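Local structure of glucose import ATP-binding protein GlcV (Sulfolobus solfataricus, 1OXX) at residues E243-E248 against E322-Y327; K298-K302 against I313-L318; M1-V6 against E61-R67. The protein binds and hydrolyses ATP, supplying the energy that drives glucose uptake through the GlcSTUV ABC transporter. The protein carries 1 engineered substitution. All coordinates share one frame. Where two conformers were deposited one is given. Residues are numbered along the deposited sequence.

In GlcV each part of a multidomain chain is built on its own local strand contacts. Interaction 3 belongs to the ATP-binding cassette, whereas interactions 1 and 2 lie in the C-terminal part, across the chain's centre, with centres about 41 Å and 52 Å from interaction 3's. Interactions 1 and 2 are about 10 Å apart between centres and both reach the same sheet, where strand 324-328 of interaction 1 lies beside strand 310-317 of interaction 2; Lys302 NZ forms a 2.6 Å salt bridge with Glu323 OE2. Along the chain interaction 2 is nested inside interaction 1. In interaction 3 the Val6 side chain is about 11 Å from that of Thr46, an inferred ATP-binding residue.

Interaction 1. Residues E243-E248 against E322-Y327; sequences EINELE and EEIFTY
Two sheets can be joined through side chains rather than paired backbones, as at this junction in the C-terminal part of GlcV. Here extended segments run nearly antiparallel (154°), their strand axes 7.3 Å apart, with Asn245 nearest Ile324 and Leu247 nearest Glu322 by CA. Asn245 (chi1 m, chi2 -73°) points its amide at Phe325 and imitates a neighbouring strand: Phe325 N donates to Asn245 OD1 (2.8 Å) and Asn245 ND2 to Phe325 O (3.0 Å). Phe325, chi1 p, places a ring face under ND2. Glu322 (m, m) curls so that OE2 accepts from Glu248 N at 3.0 Å. At the other end Tyr327 (m) donates from OH to Glu243 OE1 (2.7 Å), with Glu243 in m, t. Leu247 CD2 meets Ile324 CG1 at 3.7 Å, and a water bridges Glu246 O (2.6 Å) and Glu323 N (3.1 Å). Strand 245-252 pairs with 271-276 in one antiparallel sheet, and 324-328, outermost in the other, with 310-317, while helix 235-241 packs against Ile244 and Glu246.

Interaction 2. Residues K298-K302 against I313-L318; sequences KGKVK and ITITPL
A strongly twisted antiparallel beta hairpin, formed by strands 294-307 and 310-317 of the C-terminal domain, whose family is grouped with the OB folds, shows how backbone pairing and strand coiling coexist. The short axes approach to 4.4 Å at 137°. Backbone bonding sets the register: Lys300 and Thr316 are a hydrogen-bonded pair, with Lys300 N to Thr316 O at 2.9 Å and Thr316 N to Lys300 O at 3.0 Å, and Val301 opposes Ile315 as a non-hydrogen-bonded pair, CA to CA 4.2 Å. Lys302 N donates to Thr314 O (2.8 Å). Lys302 itself, at phi/psi -94/-49, leaves the extended region; since Thr314 also bonds the backbone of Val303, this is consistent with a classic beta bulge.

Apolar contacts gather round Val301 (chi1 t): its CG1 lies 4.0 Å from Ile313 CG2 and its CG2 4.2 Å from Ile315 CG2. Gly299 suits its place, because a CB there would come within 3.1 Å of both Ile315 CD1 and Thr316 O. At the end of the contact Leu318 CD1 lies 3.9 Å from Gly299 C.

Polar side chains extend outward. Lys302, all trans, passes Thr316 (CD to CG2 4.1 Å) to a salt bridge with Glu323. Finally, a water donates to Lys300 O at 2.9 Å and is hydrogen-bonded to Thr316 OG1 at 2.7 Å.

Interaction 3. Residues M1-V6 against E61-R67; sequences MVRIIV and ELYFDDR
Ile4, in the m, m rotamer of the conformer given, lays its CD1 over the face of the Phe64 ring, a CH-pi contact 3.5 Å from CD1 to the ring centroid. On the same face of the sheet Leu62 (t, p) brings CD1 to 3.8 Å from Ile4 CG2 and 3.9 Å from Val6 CG2; Ile5 and Tyr63 occupy the other face, CB to CB 4.0 Å. The strands are antiparallel at 173°, axes 4.8 Å apart. Ile4-Phe64 and Val6-Leu62 are non-hydrogen-bonded pairs flanking the hydrogen-bonded pair Ile5-Tyr63 (Ile5 N to Tyr63 O 3.0 Å, Tyr63 N to Ile5 O 2.9 Å). Beyond the strand Asp65 continues the pairing: its N donates to Arg3 O (2.7 Å), while its side chain, chi1 m, accepts from Arg3 N through OD1 (2.9 Å). Asp65, at phi/psi 57/-127, is the second residue of a type II' turn from Phe64 to Arg67, and Arg67 NH2 makes a salt bridge with Asp65 OD2 (3.1 Å). Helix 41-52 lies against Val6, Leu62 and Phe64, and Arg3 forms a salt bridge with Glu29. Such pairing of the N-terminal strand with the hairpin 61-64/67-71 is typical of the antiparallel beta subdomain of ABC ATPases.

Interaction 1. Residues E243-E248 against E322-Y327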
loop_
_atom_site.group_PDB
_atom_site.type_symbol
_atom_site.label_atom_id
_atom_site.label_comp_id
_atom_site.label_asym_id
_atom_site.label_seq_id
_atom_site.Cartn_x
_atom_site.Cartn_y
_atom_site.Cartn_z
ATOM N N GLU A 243 -8.841 6.391 4.604
ATOM C CA GLU A 243 -9.621 7.618 4.595
ATOM C C GLU A 243 -9.648 8.265 5.958
ATOM O O GLU A 243 -9.766 7.595 6.990
ATOM C CB GLU A 243 -11.066 7.348 4.158
ATOM C CG GLU A 243 -11.184 6.871 2.729
ATOM C CD GLU A 243 -12.582 7.041 2.169
ATOM O OE1 GLU A 243 -13.547 6.812 2.921
ATOM O OE2 GLU A 243 -12.702 7.401 0.977
ATOM N N ILE A 244 -9.537 9.582 5.952
ATOM C CA ILE A 244 -9.617 10.340 7.186
ATOM C C ILE A 244 -10.037 11.779 6.910
ATOM O O ILE A 244 -9.702 12.350 5.867
ATOM C CB ILE A 244 -8.261 10.309 7.950
ATOM C CG1 ILE A 244 -8.450 10.817 9.377
ATOM C CG2 ILE A 244 -7.211 11.116 7.214
ATOM C CD1 ILE A 244 -7.328 10.434 10.334
ATOM N N ASN A 245 -10.813 12.335 7.839
ATOM C CA ASN A 245 -11.139 13.740 7.853
ATOM C C ASN A 245 -10.038 14.510 8.571
ATOM O O ASN A 245 -9.641 14.146 9.681
ATOM C CB ASN A 245 -12.451 13.954 8.603
ATOM C CG ASN A 245 -13.618 13.310 7.909
ATOM O OD1 ASN A 245 -14.068 13.798 6.874
ATOM N ND2 ASN A 245 -14.132 12.216 8.477
ATOM N N GLU A 246 -9.565 15.574 7.942
ATOM C CA GLU A 246 -8.537 16.443 8.517
ATOM C C GLU A 246 -9.144 17.810 8.765
ATOM O O GLU A 246 -9.642 18.451 7.827
ATOM C CB GLU A 246 -7.362 16.584 7.547
ATOM C CG GLU A 246 -6.797 15.273 7.036
ATOM C CD GLU A 246 -5.696 15.455 6.008
ATOM O OE1 GLU A 246 -5.103 16.565 5.918
ATOM O OE2 GLU A 246 -5.417 14.466 5.294
ATOM N N LEU A 247 -9.110 18.249 10.022
ATOM C CA LEU A 247 -9.687 19.544 10.395
ATOM C C LEU A 247 -8.684 20.311 11.206
ATOM O O LEU A 247 -7.913 19.716 11.946
ATOM C CB LEU A 247 -10.918 19.377 11.280
ATOM C CG LEU A 247 -12.122 18.631 10.739
ATOM C CD1 LEU A 247 -11.924 17.184 11.067
ATOM C CD2 LEU A 247 -13.401 19.161 11.359
ATOM N N GLU A 248 -8.715 21.631 11.106
ATOM C CA GLU A 248 -7.823 22.476 11.885
ATOM C C GLU A 248 -8.643 23.324 12.845
ATOM O O GLU A 248 -9.691 23.874 12.480
ATOM C CB GLU A 248 -7.000 23.395 10.970
ATOM C CG GLU A 248 -6.006 24.262 11.744
ATOM C CD GLU A 248 -5.276 25.293 10.894
ATOM O OE1 GLU A 248 -4.907 24.972 9.748
ATOM O OE2 GLU A 248 -5.053 26.430 11.387
ATOM N N GLU A 322 -14.656 23.851 7.426
ATOM C CA GLU A 322 -13.999 22.547 7.581
ATOM C C GLU A 322 -15.030 21.461 7.374
ATOM O O GLU A 322 -16.177 21.612 7.760
ATOM C CB GLU A 322 -13.369 22.409 8.962
ATOM C CG GLU A 322 -12.281 23.425 9.262
ATOM C CD GLU A 322 -11.040 23.230 8.417
ATOM O OE1 GLU A 322 -10.763 24.071 7.536
ATOM O OE2 GLU A 322 -10.337 22.234 8.636
ATOM N N GLU A 323 -14.612 20.367 6.757
ATOM C CA GLU A 323 -15.543 19.290 6.436
ATOM C C GLU A 323 -15.282 17.997 7.187
ATOM O O GLU A 323 -14.146 17.658 7.533
ATOM C CB GLU A 323 -15.475 18.976 4.950
ATOM C CG GLU A 323 -15.923 20.110 4.046
ATOM C CD GLU A 323 -15.718 19.811 2.572
ATOM O OE1 GLU A 323 -15.119 18.765 2.226
ATOM O OE2 GLU A 323 -16.148 20.641 1.746
ATOM N N ILE A 324 -16.372 17.273 7.428
ATOM C CA ILE A 324 -16.321 15.928 7.954
ATOM C C ILE A 324 -17.300 15.098 7.122
ATOM O O ILE A 324 -18.483 15.462 6.948
ATOM C CB ILE A 324 -16.739 15.858 9.413
ATOM C CG1 ILE A 324 -15.698 16.513 10.312
ATOM C CG2 ILE A 324 -16.948 14.426 9.813
ATOM C CD1 ILE A 324 -16.128 16.500 11.764
ATOM N N PHE A 325 -16.797 14.005 6.564
ATOM C CA PHE A 325 -17.677 13.050 5.908
ATOM C C PHE A 325 -17.719 11.734 6.655
ATOM O O PHE A 325 -16.782 11.347 7.384
ATOM C CB PHE A 325 -17.327 12.822 4.428
ATOM C CG PHE A 325 -16.015 12.134 4.199
ATOM C CD1 PHE A 325 -15.942 10.760 4.108
ATOM C CD2 PHE A 325 -14.854 12.869 4.089
ATOM C CE1 PHE A 325 -14.713 10.134 3.913
ATOM C CE2 PHE A 325 -13.636 12.250 3.900
ATOM C CZ PHE A 325 -13.575 10.881 3.804
ATOM N N THR A 326 -18.840 11.056 6.485
ATOM C CA THR A 326 -19.054 9.755 7.069
ATOM C C THR A 326 -20.017 8.991 6.158
ATOM O O THR A 326 -20.610 9.573 5.244
ATOM C CB THR A 326 -19.622 9.890 8.489
ATOM O OG1 THR A 326 -19.624 8.606 9.118
ATOM C CG2 THR A 326 -21.076 10.294 8.457
ATOM N N TYR A 327 -20.161 7.689 6.375
ATOM C CA TYR A 327 -21.015 6.852 5.533
ATOM C C TYR A 327 -22.218 6.355 6.307
ATOM O O TYR A 327 -22.116 5.990 7.472
ATOM C CB TYR A 327 -20.249 5.662 4.954
ATOM C CG TYR A 327 -19.102 6.050 4.094
ATOM C CD1 TYR A 327 -17.805 6.087 4.600
ATOM C CD2 TYR A 327 -19.300 6.399 2.765
ATOM C CE1 TYR A 327 -16.762 6.464 3.810
ATOM C CE2 TYR A 327 -18.251 6.801 1.961
ATOM C CZ TYR A 327 -16.978 6.821 2.491
ATOM O OH TYR A 327 -15.919 7.200 1.696
HETATM O O HOH W 1 -13.149 15.793 5.362
HETATM O O HOH W 2 -8.089 21.351 7.499
HETATM O O HOH W 3 -11.709 17.346 6.355
HETATM O O HOH W 4 -11.744 19.192 6.570
#

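Interaction 2. Residues K298-K302 against I313-L318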
loop_
_atom_site.group_PDB
_atom_site.type_symbol
_atom_site.label_atom_id
_atom_site.label_comp_id
_atom_site.label_asym_id
_atom_site.label_seq_id
_atom_site.Cartn_x
_atom_site.Cartn_y
_atom_site.Cartn_z
ATOM N N LYS A 298 -22.624 20.559 16.975
ATOM C CA LYS A 298 -23.609 20.647 15.907
ATOM C C LYS A 298 -22.927 20.836 14.558
ATOM O O LYS A 298 -21.837 21.394 14.457
ATOM C CB LYS A 298 -24.516 21.863 16.137
ATOM C CG LYS A 298 -25.270 21.880 17.443
ATOM C CD LYS A 298 -25.738 23.285 17.785
ATOM C CE LYS A 298 -26.660 23.872 16.744
ATOM N NZ LYS A 298 -27.206 25.198 17.198
ATOM N N GLY A 299 -23.618 20.418 13.514
ATOM C CA GLY A 299 -23.134 20.627 12.166
ATOM C C GLY A 299 -24.301 20.773 11.221
ATOM O O GLY A 299 -25.450 20.676 11.616
ATOM N N LYS A 300 -23.985 20.983 9.952
ATOM C CA LYS A 300 -24.992 21.135 8.931
ATOM C C LYS A 300 -24.560 20.339 7.712
ATOM O O LYS A 300 -23.406 20.407 7.274
ATOM C CB LYS A 300 -25.159 22.616 8.597
ATOM C CG LYS A 300 -26.137 22.918 7.482
ATOM C CD LYS A 300 -26.365 24.438 7.355
ATOM C CE LYS A 300 -27.034 24.810 6.039
ATOM N NZ LYS A 300 -27.298 26.272 5.936
ATOM N N VAL A 301 -25.482 19.569 7.140
ATOM C CA VAL A 301 -25.159 18.804 5.951
ATOM C C VAL A 301 -24.886 19.714 4.751
ATOM O O VAL A 301 -25.694 20.601 4.418
ATOM C CB VAL A 301 -26.281 17.794 5.609
ATOM C CG1 VAL A 301 -25.931 17.018 4.399
ATOM C CG2 VAL A 301 -26.529 16.868 6.769
ATOM N N LYS A 302 -23.724 19.520 4.138
ATOM C CA LYS A 302 -23.324 20.290 2.963
ATOM C C LYS A 302 -23.674 19.575 1.661
ATOM O O LYS A 302 -24.221 20.187 0.729
ATOM C CB LYS A 302 -21.819 20.531 3.020
ATOM C CG LYS A 302 -21.265 21.221 1.804
ATOM C CD LYS A 302 -19.768 21.406 1.946
ATOM C CE LYS A 302 -19.179 22.154 0.768
ATOM N NZ LYS A 302 -17.742 22.480 0.983
ATOM N N ILE A 313 -22.102 11.299 3.568
ATOM C CA ILE A 313 -22.651 12.546 4.042
ATOM C C ILE A 313 -21.528 13.456 4.497
ATOM O O ILE A 313 -20.759 13.096 5.393
ATOM C CB ILE A 313 -23.633 12.308 5.222
ATOM C CG1 ILE A 313 -24.701 11.290 4.847
ATOM C CG2 ILE A 313 -24.236 13.614 5.669
ATOM C CD1 ILE A 313 -25.592 10.921 5.981
ATOM N N THR A 314 -21.432 14.633 3.898
ATOM C CA THR A 314 -20.440 15.618 4.273
ATOM C C THR A 314 -21.128 16.734 5.036
ATOM O O THR A 314 -22.137 17.281 4.563
ATOM C CB THR A 314 -19.773 16.217 3.032
ATOM O OG1 THR A 314 -19.016 15.208 2.343
ATOM C CG2 THR A 314 -18.765 17.277 3.453
ATOM N N ILE A 315 -20.606 17.043 6.216
ATOM C CA ILE A 315 -21.113 18.137 7.016
ATOM C C ILE A 315 -20.014 19.152 7.195
ATOM O O ILE A 315 -18.854 18.874 6.903
ATOM C CB ILE A 315 -21.567 17.644 8.410
ATOM C CG1 ILE A 315 -20.386 17.141 9.227
ATOM C CG2 ILE A 315 -22.600 16.555 8.289
ATOM C CD1 ILE A 315 -19.882 18.114 10.231
ATOM N N THR A 316 -20.397 20.341 7.637
ATOM C CA THR A 316 -19.438 21.289 8.174
ATOM C C THR A 316 -20.005 21.739 9.498
ATOM O O THR A 316 -21.209 21.654 9.726
ATOM C CB THR A 316 -19.204 22.543 7.327
ATOM O OG1 THR A 316 -20.392 23.335 7.308
ATOM C CG2 THR A 316 -18.879 22.207 5.881
ATOM N N PRO A 317 -19.142 22.205 10.391
ATOM C CA PRO A 317 -19.641 22.834 11.607
ATOM C C PRO A 317 -20.320 24.125 11.228
ATOM O O PRO A 317 -20.097 24.640 10.122
ATOM C CB PRO A 317 -18.370 23.146 12.401
ATOM C CG PRO A 317 -17.323 22.317 11.797
ATOM C CD PRO A 317 -17.671 22.187 10.342
ATOM N N LEU A 318 -21.156 24.650 12.113
ATOM C CA LEU A 318 -21.672 25.998 11.922
ATOM C C LEU A 318 -20.471 26.937 12.116
ATOM O O LEU A 318 -19.586 26.651 12.912
ATOM C CB LEU A 318 -22.759 26.314 12.951
ATOM C CG LEU A 318 -24.214 25.927 12.666
ATOM C CD1 LEU A 318 -24.442 24.440 12.596
ATOM C CD2 LEU A 318 -25.109 26.525 13.745
HETATM O O HOH W 5 -22.505 22.733 5.818
#

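Interaction 3. Residues M1-V6 against E61-R67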
loop_
_atom_site.group_PDB
_atom_site.type_symbol
_atom_site.label_atom_id
_atom_site.label_comp_id
_atom_site.label_asym_id
_atom_site.label_seq_id
_atom_site.Cartn_x
_atom_site.Cartn_y
_atom_site.Cartn_z
ATOM N N MET A 1 12.690 -16.419 2.940
ATOM C CA MET A 1 13.866 -17.242 2.539
ATOM C C MET A 1 15.139 -16.416 2.407
ATOM O O MET A 1 16.233 -16.970 2.278
ATOM C CB MET A 1 13.572 -17.952 1.222
ATOM C CG MET A 1 12.527 -19.022 1.345
ATOM S SD MET A 1 11.987 -19.613 -0.255
ATOM C CE MET A 1 13.461 -20.252 -0.888
ATOM N N VAL A 2 14.997 -15.096 2.349
ATOM C CA VAL A 2 16.161 -14.224 2.374
ATOM C C VAL A 2 15.937 -12.994 3.238
ATOM O O VAL A 2 14.857 -12.431 3.254
ATOM C CB VAL A 2 16.497 -13.779 0.950
ATOM C CG1 VAL A 2 15.309 -13.023 0.340
ATOM C CG2 VAL A 2 17.771 -12.962 0.896
ATOM N N ARG A 3 16.965 -12.596 3.974
ATOM C CA ARG A 3 16.930 -11.385 4.774
ATOM C C ARG A 3 17.416 -10.228 3.919
ATOM O O ARG A 3 18.410 -10.358 3.222
ATOM C CB ARG A 3 17.916 -11.500 5.932
ATOM C CG ARG A 3 17.494 -12.271 7.140
ATOM C CD ARG A 3 18.378 -11.944 8.359
ATOM N NE ARG A 3 17.813 -10.897 9.212
ATOM C CZ ARG A 3 18.446 -9.792 9.607
ATOM N NH1 ARG A 3 19.690 -9.538 9.214
ATOM N NH2 ARG A 3 17.828 -8.925 10.399
ATOM N N ILE A 4 16.760 -9.077 3.993
ATOM C CA ILE A 4 17.191 -7.919 3.235
ATOM C C ILE A 4 17.586 -6.802 4.183
ATOM O O ILE A 4 16.755 -6.340 4.994
ATOM C CB ILE A 4 16.087 -7.427 2.304
ATOM C CG1 ILE A 4 15.533 -8.577 1.448
ATOM C CG2 ILE A 4 16.609 -6.295 1.416
ATOM C CD1 ILE A 4 16.542 -9.238 0.546
ATOM N N ILE A 5 18.829 -6.353 4.090
ATOM C CA ILE A 5 19.315 -5.236 4.888
ATOM C C ILE A 5 19.503 -4.057 3.962
ATOM O O ILE A 5 20.326 -4.109 3.051
ATOM C CB ILE A 5 20.660 -5.516 5.604
ATOM C CG1 ILE A 5 20.495 -6.595 6.667
ATOM C CG2 ILE A 5 21.188 -4.232 6.233
ATOM C CD1 ILE A 5 21.779 -6.866 7.437
ATOM N N VAL A 6 18.721 -3.007 4.204
ATOM C CA VAL A 6 18.785 -1.747 3.491
ATOM C C VAL A 6 19.509 -0.798 4.443
ATOM O O VAL A 6 18.950 -0.456 5.474
ATOM C CB VAL A 6 17.375 -1.238 3.176
ATOM C CG1 VAL A 6 17.422 0.081 2.413
ATOM C CG2 VAL A 6 16.605 -2.270 2.378
ATOM N N GLU A 61 24.223 0.959 1.201
ATOM C CA GLU A 61 24.469 -0.434 0.869
ATOM C C GLU A 61 23.221 -1.305 0.987
ATOM O O GLU A 61 22.346 -1.035 1.804
ATOM C CB GLU A 61 25.547 -0.973 1.809
ATOM C CG GLU A 61 26.855 -0.180 1.753
ATOM C CD GLU A 61 26.872 1.043 2.663
ATOM O OE1 GLU A 61 26.382 0.954 3.811
ATOM O OE2 GLU A 61 27.394 2.094 2.234
ATOM N N LEU A 62 23.185 -2.369 0.194
ATOM C CA LEU A 62 22.078 -3.313 0.202
ATOM C C LEU A 62 22.630 -4.723 0.291
ATOM O O LEU A 62 23.505 -5.077 -0.489
ATOM C CB LEU A 62 21.271 -3.146 -1.080
ATOM C CG LEU A 62 20.070 -4.078 -1.276
ATOM C CD1 LEU A 62 19.019 -3.811 -0.225
ATOM C CD2 LEU A 62 19.480 -3.924 -2.670
ATOM N N TYR A 63 22.138 -5.501 1.251
ATOM C CA TYR A 63 22.586 -6.873 1.466
ATOM C C TYR A 63 21.424 -7.849 1.344
ATOM O O TYR A 63 20.328 -7.565 1.818
ATOM C CB TYR A 63 23.179 -7.037 2.875
ATOM C CG TYR A 63 24.370 -6.167 3.149
ATOM C CD1 TYR A 63 24.210 -4.844 3.525
ATOM C CD2 TYR A 63 25.661 -6.662 3.031
ATOM C CE1 TYR A 63 25.294 -4.048 3.781
ATOM C CE2 TYR A 63 26.752 -5.860 3.287
ATOM C CZ TYR A 63 26.552 -4.555 3.654
ATOM O OH TYR A 63 27.625 -3.724 3.921
ATOM N N PHE A 64 21.689 -9.007 0.750
ATOM C CA PHE A 64 20.750 -10.128 0.721
ATOM C C PHE A 64 21.448 -11.170 1.569
ATOM O O PHE A 64 22.526 -11.631 1.210
ATOM C CB PHE A 64 20.530 -10.644 -0.711
ATOM C CG PHE A 64 19.511 -9.867 -1.510
ATOM C CD1 PHE A 64 19.361 -8.500 -1.387
ATOM C CD2 PHE A 64 18.704 -10.531 -2.424
ATOM C CE1 PHE A 64 18.413 -7.811 -2.173
ATOM C CE2 PHE A 64 17.753 -9.844 -3.171
ATOM C CZ PHE A 64 17.624 -8.482 -3.049
ATOM N N ASP A 65 20.855 -11.506 2.711
ATOM C CA ASP A 65 21.550 -12.300 3.729
ATOM C C ASP A 65 22.831 -11.501 4.069
ATOM O O ASP A 65 22.700 -10.317 4.383
ATOM C CB ASP A 65 21.743 -13.731 3.265
ATOM C CG ASP A 65 20.430 -14.506 3.243
ATOM O OD1 ASP A 65 19.460 -14.112 3.949
ATOM O OD2 ASP A 65 20.278 -15.531 2.548
ATOM N N ASP A 66 24.035 -12.055 4.029
ATOM C CA ASP A 66 25.158 -11.155 4.299
ATOM C C ASP A 66 25.883 -10.782 3.036
ATOM O O ASP A 66 27.020 -10.313 3.109
ATOM C CB ASP A 66 26.222 -11.691 5.241
ATOM C CG ASP A 66 26.201 -13.195 5.377
ATOM O OD1 ASP A 66 26.967 -13.729 6.206
ATOM O OD2 ASP A 66 25.542 -13.934 4.613
ATOM N N ARG A 67 25.251 -10.967 1.889
ATOM C CA ARG A 67 25.945 -10.705 0.646
ATOM C C ARG A 67 25.648 -9.283 0.183
ATOM O O ARG A 67 24.495 -8.886 0.068
ATOM C CB ARG A 67 25.615 -11.748 -0.438
ATOM C CG ARG A 67 25.132 -13.043 0.223
ATOM C CD ARG A 67 24.543 -14.072 -0.760
ATOM N NE ARG A 67 23.092 -13.934 -0.815
ATOM C CZ ARG A 67 22.239 -14.756 -0.228
ATOM N NH1 ARG A 67 22.678 -15.817 0.436
ATOM N NH2 ARG A 67 20.939 -14.527 -0.318
HETATM O O HOH W 6 18.777 -16.786 1.065
HETATM O O HOH W 7 21.337 -10.365 7.381
#